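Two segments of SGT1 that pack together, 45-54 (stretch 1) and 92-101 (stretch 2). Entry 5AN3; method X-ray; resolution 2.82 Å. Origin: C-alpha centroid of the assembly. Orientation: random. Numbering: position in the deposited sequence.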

ATOM      1  N   ALA B  45      -6.527  -1.394  19.971  1.00 42.68           N
ATOM      2  CA  ALA B  45      -6.656  -0.458  18.864  1.00 41.96           C
ATOM      3  C   ALA B  45      -5.472  -0.631  17.898  1.00 47.09           C
ATOM      4  O   ALA B  45      -5.702  -0.630  16.687  1.00 48.53           O
ATOM      5  CB  ALA B  45      -6.753   0.978  19.381  1.00 42.31           C
ATOM      6  N   ALA B  46      -4.223  -0.863  18.432  1.00 42.66           N
ATOM      7  CA  ALA B  46      -2.992  -1.132  17.655  1.00 41.81           C
ATOM      8  C   ALA B  46      -3.159  -2.412  16.824  1.00 48.16           C
ATOM      9  O   ALA B  46      -2.829  -2.405  15.635  1.00 49.26           O
ATOM     10  CB  ALA B  46      -1.774  -1.249  18.569  1.00 42.55           C
ATOM     11  N   CYS B  47      -3.733  -3.485  17.425  1.00 45.49           N
ATOM     12  CA  CYS B  47      -4.034  -4.741  16.725  1.00 46.04           C
ATOM     13  C   CYS B  47      -4.915  -4.468  15.536  1.00 47.75           C
ATOM     14  O   CYS B  47      -4.591  -4.904  14.433  1.00 48.91           O
ATOM     15  CB  CYS B  47      -4.701  -5.748  17.655  1.00 47.31           C
ATOM     16  SG  CYS B  47      -3.616  -6.395  18.936  1.00 52.98           S
ATOM     17  N   LEU B  48      -6.031  -3.742  15.770  1.00 41.08           N
ATOM     18  CA  LEU B  48      -7.021  -3.422  14.751  1.00 41.06           C
ATOM     19  C   LEU B  48      -6.413  -2.602  13.629  1.00 45.04           C
ATOM     20  O   LEU B  48      -6.744  -2.845  12.470  1.00 45.93           O
ATOM     21  CB  LEU B  48      -8.238  -2.708  15.356  1.00 40.45           C
ATOM     22  CG  LEU B  48      -9.102  -3.518  16.323  1.00 43.60           C
ATOM     23  CD1 LEU B  48     -10.145  -2.654  16.913  1.00 43.90           C
ATOM     24  CD2 LEU B  48      -9.793  -4.658  15.636  1.00 43.89           C
ATOM     25  N   GLU B  49      -5.490  -1.687  13.952  1.00 41.23           N
ATOM     26  CA  GLU B  49      -4.797  -0.890  12.942  1.00 42.26           C
ATOM     27  C   GLU B  49      -3.890  -1.796  12.091  1.00 49.49           C
ATOM     28  O   GLU B  49      -3.934  -1.664  10.879  1.00 52.97           O
ATOM     29  CB  GLU B  49      -4.018   0.264  13.576  1.00 43.41           C
ATOM     30  CG  GLU B  49      -4.936   1.346  14.129  1.00 57.18           C
ATOM     31  CD  GLU B  49      -4.321   2.413  15.016  1.00 83.15           C
ATOM     32  OE1 GLU B  49      -3.075   2.531  15.061  1.00 90.16           O
ATOM     33  OE2 GLU B  49      -5.102   3.141  15.670  1.00 73.55           O
ATOM     34  N   LYS B  50      -3.142  -2.753  12.699  1.00 44.90           N
ATOM     35  CA  LYS B  50      -2.290  -3.712  11.978  1.00 45.89           C
ATOM     36  C   LYS B  50      -3.124  -4.610  11.053  1.00 52.82           C
ATOM     37  O   LYS B  50      -2.711  -4.854   9.914  1.00 54.86           O
ATOM     38  CB  LYS B  50      -1.484  -4.594  12.959  1.00 48.45           C
ATOM     39  CG  LYS B  50       0.024  -4.376  12.908  1.00 54.03           C
ATOM     40  CD  LYS B  50       0.760  -5.720  12.976  1.00 59.04           C
ATOM     41  CE  LYS B  50       2.146  -5.648  12.382  1.00 69.68           C
ATOM     42  N   LEU B  51      -4.295  -5.099  11.547  1.00 48.50           N
ATOM     43  CA  LEU B  51      -5.203  -5.985  10.809  1.00 49.05           C
ATOM     44  C   LEU B  51      -5.794  -5.258   9.610  1.00 50.37           C
ATOM     45  O   LEU B  51      -5.861  -5.836   8.530  1.00 51.42           O
ATOM     46  CB  LEU B  51      -6.324  -6.535  11.718  1.00 49.71           C
ATOM     47  CG  LEU B  51      -5.899  -7.440  12.885  1.00 53.63           C
ATOM     48  CD1 LEU B  51      -6.996  -7.561  13.902  1.00 52.95           C
ATOM     49  CD2 LEU B  51      -5.514  -8.803  12.405  1.00 56.41           C
ATOM     50  N   TYR B  52      -6.176  -3.980   9.790  1.00 45.17           N
ATOM     51  CA  TYR B  52      -6.739  -3.130   8.744  1.00 45.98           C
ATOM     52  C   TYR B  52      -5.826  -3.127   7.533  1.00 52.56           C
ATOM     53  O   TYR B  52      -6.277  -3.356   6.408  1.00 55.47           O
ATOM     54  CB  TYR B  52      -6.954  -1.699   9.266  1.00 45.58           C
ATOM     55  CG  TYR B  52      -7.509  -0.744   8.233  1.00 48.35           C
ATOM     56  CD1 TYR B  52      -8.883  -0.656   8.000  1.00 50.99           C
ATOM     57  CD2 TYR B  52      -6.664   0.081   7.495  1.00 49.53           C
ATOM     58  CE1 TYR B  52      -9.399   0.220   7.057  1.00 55.16           C
ATOM     59  CE2 TYR B  52      -7.170   0.959   6.541  1.00 52.82           C
ATOM     60  CZ  TYR B  52      -8.540   1.022   6.319  1.00 61.78           C
ATOM     61  OH  TYR B  52      -9.073   1.884   5.384  1.00 59.43           O
ATOM     62  N   PHE B  53      -4.537  -2.931   7.783  1.00 47.89           N
ATOM     63  CA  PHE B  53      -3.496  -2.851   6.772  1.00 47.92           C
ATOM     64  C   PHE B  53      -2.832  -4.210   6.436  1.00 52.55           C
ATOM     65  O   PHE B  53      -1.847  -4.230   5.716  1.00 53.23           O
ATOM     66  CB  PHE B  53      -2.423  -1.862   7.257  1.00 48.39           C
ATOM     67  CG  PHE B  53      -2.872  -0.421   7.319  1.00 49.01           C
ATOM     68  CD1 PHE B  53      -3.207   0.273   6.160  1.00 52.48           C
ATOM     69  CD2 PHE B  53      -2.927   0.259   8.534  1.00 49.37           C
ATOM     70  CE1 PHE B  53      -3.621   1.616   6.222  1.00 53.73           C
ATOM     71  CE2 PHE B  53      -3.328   1.611   8.591  1.00 52.53           C
ATOM     72  CZ  PHE B  53      -3.675   2.276   7.436  1.00 52.39           C
ATOM     73  N   GLY B  54      -3.346  -5.323   6.946  1.00 49.46           N
ATOM     74  CA  GLY B  54      -2.741  -6.625   6.660  1.00 49.41           C
ATOM     75  C   GLY B  54      -3.682  -7.748   6.283  1.00 52.31           C
ATOM     76  O   GLY B  54      -3.232  -8.847   5.940  1.00 52.31           O
ATOM     77  N   PHE B  92      -0.952  10.561  22.457  1.00 56.73           N
ATOM     78  CA  PHE B  92       0.106  10.138  21.528  1.00 57.21           C
ATOM     79  C   PHE B  92      -0.412   9.018  20.628  1.00 57.42           C
ATOM     80  O   PHE B  92      -0.108   9.047  19.450  1.00 58.72           O
ATOM     81  CB  PHE B  92       1.400   9.719  22.244  1.00 60.48           C
ATOM     82  CG  PHE B  92       2.372   8.955  21.371  1.00 62.38           C
ATOM     83  CD1 PHE B  92       3.218   9.622  20.493  1.00 68.09           C
ATOM     84  CD2 PHE B  92       2.456   7.567  21.445  1.00 62.92           C
ATOM     85  CE1 PHE B  92       4.135   8.914  19.705  1.00 69.48           C
ATOM     86  CE2 PHE B  92       3.346   6.858  20.632  1.00 65.93           C
ATOM     87  CZ  PHE B  92       4.186   7.536  19.776  1.00 66.43           C
ATOM     88  N   ARG B  93      -1.177   8.051  21.177  1.00 50.56           N
ATOM     89  CA  ARG B  93      -1.794   6.932  20.454  1.00 48.40           C
ATOM     90  C   ARG B  93      -2.806   7.451  19.427  1.00 53.07           C
ATOM     91  O   ARG B  93      -2.927   6.866  18.348  1.00 53.02           O
ATOM     92  CB  ARG B  93      -2.469   5.939  21.429  1.00 46.97           C
ATOM     93  CG  ARG B  93      -1.534   5.227  22.417  1.00 49.77           C
ATOM     94  CD  ARG B  93      -0.233   4.733  21.818  1.00 47.48           C
ATOM     95  NE  ARG B  93      -0.452   3.930  20.618  1.00 50.69           N
ATOM     96  CZ  ARG B  93       0.525   3.477  19.846  1.00 68.89           C
ATOM     97  NH1 ARG B  93       1.791   3.726  20.155  1.00 61.85           N
ATOM     98  NH2 ARG B  93       0.246   2.768  18.758  1.00 53.88           N
ATOM     99  N   TYR B  94      -3.503   8.564  19.751  1.00 50.98           N
ATOM    100  CA  TYR B  94      -4.385   9.258  18.824  1.00 52.62           C
ATOM    101  C   TYR B  94      -3.577   9.829  17.657  1.00 60.59           C
ATOM    102  O   TYR B  94      -3.985   9.691  16.499  1.00 62.12           O
ATOM    103  CB  TYR B  94      -5.100  10.400  19.512  1.00 55.63           C
ATOM    104  CG  TYR B  94      -6.447  10.078  20.101  1.00 58.05           C
ATOM    105  CD1 TYR B  94      -7.517   9.710  19.288  1.00 59.05           C
ATOM    106  CD2 TYR B  94      -6.701  10.293  21.452  1.00 59.94           C
ATOM    107  CE1 TYR B  94      -8.779   9.461  19.824  1.00 59.20           C
ATOM    108  CE2 TYR B  94      -7.961  10.061  22.000  1.00 60.80           C
ATOM    109  CZ  TYR B  94      -8.997   9.640  21.184  1.00 69.11           C
ATOM    110  OH  TYR B  94     -10.233   9.429  21.749  1.00 69.42           O
ATOM    111  N   PHE B  95      -2.423  10.479  17.956  1.00 57.35           N
ATOM    112  CA  PHE B  95      -1.563  11.020  16.910  1.00 58.63           C
ATOM    113  C   PHE B  95      -1.204   9.907  15.945  1.00 61.35           C
ATOM    114  O   PHE B  95      -1.395  10.088  14.743  1.00 63.62           O
ATOM    115  CB  PHE B  95      -0.298  11.695  17.483  1.00 62.41           C
ATOM    116  CG  PHE B  95       0.963  11.534  16.657  1.00 65.02           C
ATOM    117  CD1 PHE B  95       1.181  12.315  15.528  1.00 70.41           C
ATOM    118  CD2 PHE B  95       1.937  10.608  17.015  1.00 65.83           C
ATOM    119  CE1 PHE B  95       2.336  12.150  14.756  1.00 72.95           C
ATOM    120  CE2 PHE B  95       3.095  10.453  16.247  1.00 70.13           C
ATOM    121  CZ  PHE B  95       3.287  11.227  15.124  1.00 70.59           C
ATOM    122  N   VAL B  96      -0.735   8.748  16.472  1.00 54.51           N
ATOM    123  CA  VAL B  96      -0.326   7.574  15.687  1.00 53.13           C
ATOM    124  C   VAL B  96      -1.505   7.072  14.800  1.00 57.01           C
ATOM    125  O   VAL B  96      -1.297   6.874  13.601  1.00 58.78           O
ATOM    126  CB  VAL B  96       0.270   6.458  16.570  1.00 54.86           C
ATOM    127  CG1 VAL B  96       0.474   5.182  15.762  1.00 54.37           C
ATOM    128  CG2 VAL B  96       1.588   6.907  17.191  1.00 55.96           C
ATOM    129  N   HIS B  97      -2.737   6.979  15.367  1.00 49.97           N
ATOM    130  CA  HIS B  97      -3.953   6.610  14.652  1.00 48.81           C
ATOM    131  C   HIS B  97      -4.192   7.502  13.446  1.00 56.75           C
ATOM    132  O   HIS B  97      -4.427   6.992  12.339  1.00 57.96           O
ATOM    133  CB  HIS B  97      -5.158   6.698  15.587  1.00 48.86           C
ATOM    134  CG  HIS B  97      -6.469   6.326  14.958  1.00 52.34           C
ATOM    135  ND1 HIS B  97      -6.850   5.006  14.814  1.00 53.22           N
ATOM    136  CD2 HIS B  97      -7.472   7.121  14.520  1.00 55.79           C
ATOM    137  CE1 HIS B  97      -8.064   5.037  14.286  1.00 53.75           C
ATOM    138  NE2 HIS B  97      -8.479   6.287  14.086  1.00 55.60           N
ATOM    139  N   PHE B  98      -4.174   8.833  13.675  1.00 55.06           N
ATOM    140  CA  PHE B  98      -4.456   9.821  12.646  1.00 57.17           C
ATOM    141  C   PHE B  98      -3.291   9.977  11.693  1.00 64.79           C
ATOM    142  O   PHE B  98      -3.511  10.337  10.533  1.00 66.88           O
ATOM    143  CB  PHE B  98      -4.889  11.156  13.254  1.00 60.24           C
ATOM    144  CG  PHE B  98      -6.255  11.040  13.875  1.00 60.37           C
ATOM    145  CD1 PHE B  98      -7.383  10.860  13.082  1.00 62.82           C
ATOM    146  CD2 PHE B  98      -6.414  11.055  15.252  1.00 61.82           C
ATOM    147  CE1 PHE B  98      -8.646  10.690  13.655  1.00 62.60           C
ATOM    148  CE2 PHE B  98      -7.682  10.903  15.828  1.00 63.66           C
ATOM    149  CZ  PHE B  98      -8.790  10.734  15.021  1.00 61.61           C
ATOM    150  N   PHE B  99      -2.069   9.645  12.134  1.00 62.18           N
ATOM    151  CA  PHE B  99      -0.917   9.697  11.244  1.00 64.70           C
ATOM    152  C   PHE B  99      -1.039   8.604  10.169  1.00 69.55           C
ATOM    153  O   PHE B  99      -0.840   8.902   9.001  1.00 71.67           O
ATOM    154  CB  PHE B  99       0.391   9.555  12.023  1.00 66.60           C
ATOM    155  CG  PHE B  99       1.608   9.696  11.151  1.00 70.54           C
ATOM    156  CD1 PHE B  99       2.178  10.938  10.924  1.00 77.55           C
ATOM    157  CD2 PHE B  99       2.176   8.586  10.538  1.00 72.29           C
ATOM    158  CE1 PHE B  99       3.305  11.071  10.108  1.00 81.21           C
ATOM    159  CE2 PHE B  99       3.306   8.719   9.725  1.00 77.93           C
ATOM    160  CZ  PHE B  99       3.863   9.959   9.518  1.00 79.28           C
ATOM    161  N   ASN B 100      -1.387   7.360  10.572  1.00 65.12           N
ATOM    162  CA  ASN B 100      -1.561   6.186   9.710  1.00 65.35           C
ATOM    163  C   ASN B 100      -2.760   6.313   8.752  1.00 71.72           C
ATOM    164  O   ASN B 100      -2.711   5.738   7.658  1.00 73.23           O
ATOM    165  CB  ASN B 100      -1.705   4.923  10.549  1.00 66.01           C
ATOM    166  CG  ASN B 100      -0.453   4.547  11.286  1.00 85.84           C
ATOM    167  OD1 ASN B 100       0.675   4.853  10.865  1.00 77.55           O
ATOM    168  ND2 ASN B 100      -0.642   3.864  12.408  1.00 77.51           N
ATOM    169  N   ILE B 101      -3.820   7.067   9.150  1.00 67.92           N
ATOM    170  CA  ILE B 101      -4.977   7.305   8.279  1.00 69.17           C
ATOM    171  C   ILE B 101      -4.801   8.648   7.501  1.00 75.14           C
ATOM    172  O   ILE B 101      -5.783   9.239   7.033  1.00 76.91           O
ATOM    173  CB  ILE B 101      -6.367   7.184   8.967  1.00 71.88           C
ATOM    174  CG1 ILE B 101      -6.582   8.175  10.130  1.00 72.17           C
ATOM    175  CG2 ILE B 101      -6.672   5.735   9.339  1.00 70.98           C
ATOM    176  CD1 ILE B 101      -8.031   8.563  10.372  1.00 76.13           C
TER

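Two helical segments, 45-52 and 92-100, run side by side in nearly the same direction, their axes 10° apart. The closest approach of those axes is 11.5 Å, wide for directly packed helices, a spacing that the extended side chain of Glu49 helps to bridge; the closest pair of CA atoms, those of Glu49 and His97, is 7.7 Å apart. Both helices end at similar levels, Phe53 and Ile101 being the first residues to leave helical phi/psi.

Glu49 is the centre of the contact. Its CA-to-CB bond points toward the other helix, and an m, t conformation extends the carboxylate across the gap. There His97 ND1 donates a hydrogen bond to Glu49 OE2 (2.7 Å, N-H...acceptor angle 163°). The acceptor lies near the plane of the imidazole, where the ring's N-H bond points, so the geometry is nearly linear. This pairing gives the buried carboxylate a polar partner. Glu49 OE1 also lies 3.8 Å from Asn100 ND2, a longer approach that is not a hydrogen bond; the amide sits beside the carboxylate as a polar neighbour.

One turn on, the flat aromatic ring of Phe53 reaches Asn100: Phe53 CZ is 3.6 Å from Asn100 O, and Phe53 CE2 is 4.2 Å from Asn100 CB. At the other end, Arg93, whose CA-to-CB bond points sideways, brings its end nearer, so that Arg93 NH2 comes within 4.5 Å of Ala46 CB, a loose contact.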